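PDB 2QN0: neurotoxin from Clostridium botulinum, which acts as the zinc-dependent light-chain protease of botulinum neurotoxin serotype C1 and probably blocks neurotransmitter release by cleaving the SNARE proteins syntaxin and SNAP-25. Local coordinates for residues S251-I256 against L376-P382; Y367-N371 against F410-N414. All coordinates share one frame; numbering follows the deposited sequence.

Contact 1: residues S251-I256 against L376-P382; sequences SVTSNI and LSNVYTP
Leu376 reaches across to the end of strand 248-253 and meets three successive residues of it. Its CB starts over Thr253, 3.9 Å from Thr253 OG1. With CG rotated next to its own backbone N, opposite the carbonyl carbon (chi1 -63°), the chain then runs back along the strand, and the tip methyl CD1 settles 3.6 Å from Ser251 CB and 3.8 Å from Val252 O. Leu265 of the partner strand 261-266 also touches this leucine. The two strands form an antiparallel hairpin of the metalloprotease domain, while 376-382 is the irregular chain that follows helix 360-366 and is laid beside it; the Leu376 side chain is about 10 Å from the zinc ion held by His229, His233 and Glu269. Thr253 makes the polar link of the contact. Its OG1, swung away from the backbone N (chi1 -171°), donates to Leu376 O at 2.8 Å, arriving from well above the carbonyl plane rather than on a lone pair. The same oxygen accepts a hydrogen from a water, whose other hydrogen goes to Ser377 O, 2.9 Å from the water oxygen; one hydroxyl thus holds the carbonyl of Leu376 directly and that of Ser377 through the water. Farther along, backbone pairing is reduced to a weak bond from Val379 N to Ser254 O (3.4 Å), although it is nearly straight at 164°. Beyond it the contact turns apolar: as modelled, Ile256 CG2 packs 3.6 Å from Val379 CG2, the two side chains crossing at a slant, while Leu200 touches Val379 as well.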
loop_
_atom_site.group_PDB
_atom_site.type_symbol
_atom_site.label_atom_id
_atom_site.label_comp_id
_atom_site.label_asym_id
_atom_site.label_seq_id
_atom_site.Cartn_x
_atom_site.Cartn_y
_atom_site.Cartn_z
ATOM N N SER A 251 -13.526 18.896 4.386
ATOM C CA SER A 251 -14.508 18.114 5.125
ATOM C C SER A 251 -14.265 18.170 6.631
ATOM O O SER A 251 -13.428 18.927 7.113
ATOM C CB SER A 251 -14.431 16.649 4.678
ATOM O OG SER A 251 -14.314 16.538 3.269
ATOM N N VAL A 252 -15.008 17.342 7.359
ATOM C CA VAL A 252 -14.877 17.265 8.808
ATOM C C VAL A 252 -14.986 15.817 9.268
ATOM O O VAL A 252 -15.517 14.961 8.566
ATOM C CB VAL A 252 -15.983 18.071 9.532
ATOM C CG1 VAL A 252 -15.897 19.548 9.150
ATOM C CG2 VAL A 252 -17.349 17.498 9.194
ATOM N N THR A 253 -14.471 15.555 10.461
ATOM C CA THR A 253 -14.531 14.226 11.048
ATOM C C THR A 253 -14.157 14.411 12.512
ATOM O O THR A 253 -13.819 15.519 12.933
ATOM C CB THR A 253 -13.543 13.248 10.360
ATOM O OG1 THR A 253 -13.792 11.914 10.825
ATOM C CG2 THR A 253 -12.100 13.630 10.664
ATOM N N SER A 254 -14.229 13.344 13.294
ATOM C CA SER A 254 -13.881 13.446 14.701
ATOM C C SER A 254 -12.978 12.286 15.093
ATOM O O SER A 254 -13.322 11.120 14.884
ATOM C CB SER A 254 -15.153 13.473 15.552
ATOM O OG SER A 254 -16.003 12.386 15.244
ATOM N N ASN A 255 -11.815 12.623 15.647
ATOM C CA ASN A 255 -10.826 11.630 16.056
ATOM C C ASN A 255 -11.243 10.830 17.279
ATOM O O ASN A 255 -12.403 10.858 17.691
ATOM C CB ASN A 255 -9.475 12.303 16.324
ATOM C CG ASN A 255 -9.541 13.315 17.445
ATOM O OD1 ASN A 255 -10.015 13.013 18.534
ATOM N ND2 ASN A 255 -9.058 14.523 17.186
ATOM N N ILE A 256 -10.277 10.119 17.854
ATOM C CA ILE A 256 -10.506 9.278 19.023
ATOM C C ILE A 256 -10.753 10.067 20.311
ATOM O O ILE A 256 -11.130 9.492 21.334
ATOM C CB ILE A 256 -9.312 8.316 19.247
ATOM C CG1 ILE A 256 -8.047 9.110 19.583
ATOM C CG2 ILE A 256 -9.069 7.494 17.992
ATOM C CD1 ILE A 256 -6.827 8.241 19.847
ATOM N N LEU A 376 -14.135 8.836 6.323
ATOM C CA LEU A 376 -14.097 9.746 7.464
ATOM C C LEU A 376 -15.036 9.370 8.610
ATOM O O LEU A 376 -15.495 10.242 9.350
ATOM C CB LEU A 376 -14.391 11.181 7.006
ATOM C CG LEU A 376 -13.370 11.779 6.032
ATOM C CD1 LEU A 376 -13.787 13.205 5.670
ATOM C CD2 LEU A 376 -11.979 11.763 6.660
ATOM N N SER A 377 -15.333 8.081 8.753
ATOM C CA SER A 377 -16.193 7.629 9.847
ATOM C C SER A 377 -15.526 8.053 11.145
ATOM O O SER A 377 -14.298 8.042 11.245
ATOM C CB SER A 377 -16.328 6.098 9.852
ATOM O OG SER A 377 -17.280 5.631 8.907
ATOM N N ASN A 378 -16.320 8.439 12.138
ATOM C CA ASN A 378 -15.739 8.823 13.417
ATOM C C ASN A 378 -15.050 7.579 13.963
ATOM O O ASN A 378 -15.497 6.462 13.711
ATOM C CB ASN A 378 -16.821 9.284 14.389
ATOM C CG ASN A 378 -17.559 10.505 13.895
ATOM O OD1 ASN A 378 -16.998 11.331 13.175
ATOM N ND2 ASN A 378 -18.818 10.636 14.292
ATOM N N VAL A 379 -13.962 7.766 14.696
ATOM C CA VAL A 379 -13.245 6.627 15.246
ATOM C C VAL A 379 -13.175 6.678 16.762
ATOM O O VAL A 379 -13.384 7.724 17.377
ATOM C CB VAL A 379 -11.816 6.529 14.665
ATOM C CG1 VAL A 379 -11.890 6.354 13.150
ATOM C CG2 VAL A 379 -11.016 7.774 15.017
ATOM N N TYR A 380 -12.892 5.531 17.362
ATOM C CA TYR A 380 -12.802 5.425 18.811
ATOM C C TYR A 380 -11.415 4.930 19.180
ATOM O O TYR A 380 -10.478 5.074 18.396
ATOM C CB TYR A 380 -13.877 4.464 19.315
ATOM C CG TYR A 380 -15.272 4.906 18.947
ATOM C CD1 TYR A 380 -15.910 5.925 19.652
ATOM C CD2 TYR A 380 -15.942 4.332 17.868
ATOM C CE1 TYR A 380 -17.185 6.362 19.292
ATOM C CE2 TYR A 380 -17.214 4.761 17.499
ATOM C CZ TYR A 380 -17.830 5.774 18.213
ATOM O OH TYR A 380 -19.089 6.194 17.850
ATOM N N THR A 381 -11.265 4.351 20.367
ATOM C CA THR A 381 -9.951 3.869 20.769
ATOM C C THR A 381 -9.560 2.668 19.918
ATOM O O THR A 381 -10.340 1.733 19.757
ATOM C CB THR A 381 -9.924 3.455 22.255
ATOM O OG1 THR A 381 -10.388 4.544 23.060
ATOM C CG2 THR A 381 -8.504 3.104 22.678
ATOM N N PRO A 382 -8.348 2.689 19.345
ATOM C CA PRO A 382 -7.869 1.586 18.509
ATOM C C PRO A 382 -7.715 0.310 19.331
ATOM O O PRO A 382 -7.481 0.369 20.540
ATOM C CB PRO A 382 -6.516 2.093 18.006
ATOM C CG PRO A 382 -6.652 3.582 18.059
ATOM C CD PRO A 382 -7.374 3.793 19.359
HETATM O O HOH W 1 -12.181 10.007 11.588
#

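Contact 2: residues Y367-N371 against F410-N414; sequences YNVQN and FMGQN
Gln413 grips the backbone of Gln370 at both ends of its side-chain amide. Its OE1 accepts from Gln370 N at 2.9 Å, and its NE2 gives a hydrogen back to Gln370 O, also at 2.9 Å, with N-H...O angles close to 155° in both. The first donor is tilted 21° from the carbonyl plane of the Gln413 amide. An extended chain beyond CG lets the amide reach out from the 3-10 turn and pair with the loop much as a neighbouring strand would. Val369 CB also sits 3.6 Å from Gln413 OE1. Phe410 belongs to this tight part as well: it lays one face under Gln370 CA, offset toward the rim, with Gln370 CB 3.8 Å from Phe410 CG. Gln370 turns its own side chain elsewhere: bent at chi2 (62°), it brings OE1 round to Asn371 N, and Asn207 N binds that oxygen too.

The loose, solvent side is Asn368, an exposed residue that closes helix 360-366 in a Schellman motif. Its backbone carbonyl oxygen O lies at the ring edge, in plane, 3.5 Å from Phe410 CE1. Its side chain merely skirts the ring, crossing it at roughly a right angle, with OD1 no nearer than 4.1 Å to Phe410 CE1.

Outside the pair, Asn400 ND2 donates to Gln413 OE1, and Gln413 NE2 donates to Cys220 O. With two acceptances at the oxygen and two donations from the nitrogen, the four bonds probably fix which end of the buried amide is oxygen and which nitrogen, and it satisfies backbone groups of a stretch without regular secondary structure.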
loop_
_atom_site.group_PDB
_atom_site.type_symbol
_atom_site.label_atom_id
_atom_site.label_comp_id
_atom_site.label_asym_id
_atom_site.label_seq_id
_atom_site.Cartn_x
_atom_site.Cartn_y
_atom_site.Cartn_z
ATOM N N TYR A 367 -15.108 -9.705 0.767
ATOM C CA TYR A 367 -14.569 -10.551 1.835
ATOM C C TYR A 367 -15.582 -10.761 2.955
ATOM O O TYR A 367 -15.297 -11.429 3.945
ATOM C CB TYR A 367 -13.283 -9.940 2.395
ATOM C CG TYR A 367 -12.109 -10.053 1.445
ATOM C CD1 TYR A 367 -11.125 -11.026 1.631
ATOM C CD2 TYR A 367 -12.007 -9.217 0.333
ATOM C CE1 TYR A 367 -10.064 -11.164 0.727
ATOM C CE2 TYR A 367 -10.957 -9.347 -0.575
ATOM C CZ TYR A 367 -9.992 -10.322 -0.374
ATOM O OH TYR A 367 -8.968 -10.461 -1.285
ATOM N N ASN A 368 -16.762 -10.175 2.789
ATOM C CA ASN A 368 -17.839 -10.300 3.766
ATOM C C ASN A 368 -17.426 -9.949 5.195
ATOM O O ASN A 368 -17.586 -10.755 6.113
ATOM C CB ASN A 368 -18.410 -11.721 3.729
ATOM C CG ASN A 368 -19.701 -11.849 4.512
ATOM O OD1 ASN A 368 -20.646 -11.084 4.303
ATOM N ND2 ASN A 368 -19.753 -12.822 5.416
ATOM N N VAL A 369 -16.894 -8.746 5.379
ATOM C CA VAL A 369 -16.490 -8.289 6.701
ATOM C C VAL A 369 -17.148 -6.950 6.991
ATOM O O VAL A 369 -17.525 -6.218 6.073
ATOM C CB VAL A 369 -14.954 -8.104 6.816
ATOM C CG1 VAL A 369 -14.249 -9.443 6.617
ATOM C CG2 VAL A 369 -14.465 -7.076 5.798
ATOM N N GLN A 370 -17.303 -6.643 8.273
ATOM C CA GLN A 370 -17.879 -5.372 8.683
ATOM C C GLN A 370 -16.795 -4.340 8.412
ATOM O O GLN A 370 -15.607 -4.652 8.494
ATOM C CB GLN A 370 -18.203 -5.399 10.182
ATOM C CG GLN A 370 -18.841 -4.122 10.722
ATOM C CD GLN A 370 -20.185 -3.827 10.079
ATOM O OE1 GLN A 370 -20.262 -3.543 8.883
ATOM N NE2 GLN A 370 -21.256 -3.898 10.872
ATOM N N ASN A 371 -17.191 -3.115 8.084
ATOM C CA ASN A 371 -16.207 -2.076 7.825
ATOM C C ASN A 371 -16.835 -0.696 7.952
ATOM O O ASN A 371 -18.058 -0.559 7.960
ATOM C CB ASN A 371 -15.601 -2.246 6.424
ATOM C CG ASN A 371 -14.373 -1.375 6.211
ATOM O OD1 ASN A 371 -13.509 -1.286 7.083
ATOM N ND2 ASN A 371 -14.279 -0.743 5.042
ATOM N N PHE A 410 -21.121 -10.475 12.168
ATOM C CA PHE A 410 -19.768 -9.974 12.379
ATOM C C PHE A 410 -19.354 -9.825 13.842
ATOM O O PHE A 410 -18.560 -8.947 14.177
ATOM C CB PHE A 410 -19.630 -8.621 11.666
ATOM C CG PHE A 410 -20.215 -8.614 10.285
ATOM C CD1 PHE A 410 -19.541 -9.214 9.226
ATOM C CD2 PHE A 410 -21.469 -8.059 10.051
ATOM C CE1 PHE A 410 -20.109 -9.264 7.955
ATOM C CE2 PHE A 410 -22.046 -8.102 8.784
ATOM C CZ PHE A 410 -21.363 -8.708 7.733
ATOM N N MET A 411 -19.871 -10.686 14.714
ATOM C CA MET A 411 -19.526 -10.601 16.130
ATOM C C MET A 411 -18.030 -10.640 16.412
ATOM O O MET A 411 -17.566 -10.076 17.405
ATOM C CB MET A 411 -20.224 -11.716 16.916
ATOM C CG MET A 411 -21.582 -11.317 17.450
ATOM S SD MET A 411 -22.339 -12.619 18.438
ATOM C CE MET A 411 -23.756 -13.008 17.429
ATOM N N GLY A 412 -17.269 -11.302 15.544
ATOM C CA GLY A 412 -15.831 -11.375 15.745
ATOM C C GLY A 412 -15.166 -10.006 15.728
ATOM O O GLY A 412 -14.112 -9.804 16.338
ATOM N N GLN A 413 -15.786 -9.065 15.021
ATOM C CA GLN A 413 -15.260 -7.704 14.916
ATOM C C GLN A 413 -15.925 -6.756 15.909
ATOM O O GLN A 413 -15.554 -5.584 16.001
ATOM C CB GLN A 413 -15.480 -7.170 13.502
ATOM C CG GLN A 413 -14.621 -7.820 12.436
ATOM C CD GLN A 413 -15.011 -7.357 11.048
ATOM O OE1 GLN A 413 -15.790 -8.017 10.355
ATOM N NE2 GLN A 413 -14.493 -6.203 10.647
ATOM N N ASN A 414 -16.904 -7.271 16.647
ATOM C CA ASN A 414 -17.647 -6.487 17.629
ATOM C C ASN A 414 -16.865 -6.406 18.941
ATOM O O ASN A 414 -16.694 -7.414 19.634
ATOM C CB ASN A 414 -19.011 -7.143 17.859
ATOM C CG ASN A 414 -19.971 -6.252 18.614
ATOM O OD1 ASN A 414 -19.604 -5.638 19.609
ATOM N ND2 ASN A 414 -21.215 -6.189 18.148
#

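The two contacts interlock along the chain: 251-256 comes first, then 367-371, 376-382 and finally 410-414, so that each contact bridges over a segment of the other. Their inner segments belong to the same irregular passage between helix 360-366 and strand 383-384. Contact 2 joins its beginning to the later chain, and contact 1 joins its continuation to the hairpin of strand 248-253. The centres are 19 Å apart and the nearest atoms about 6 Å, without touching. Strand 201-202 serves both, through Thr201 beside contact 1 and Tyr202 beside contact 2. Leu225 of helix 223-238, which carries the zinc-binding histidines, touches Val369, so this passage spans from that helix to the hairpin.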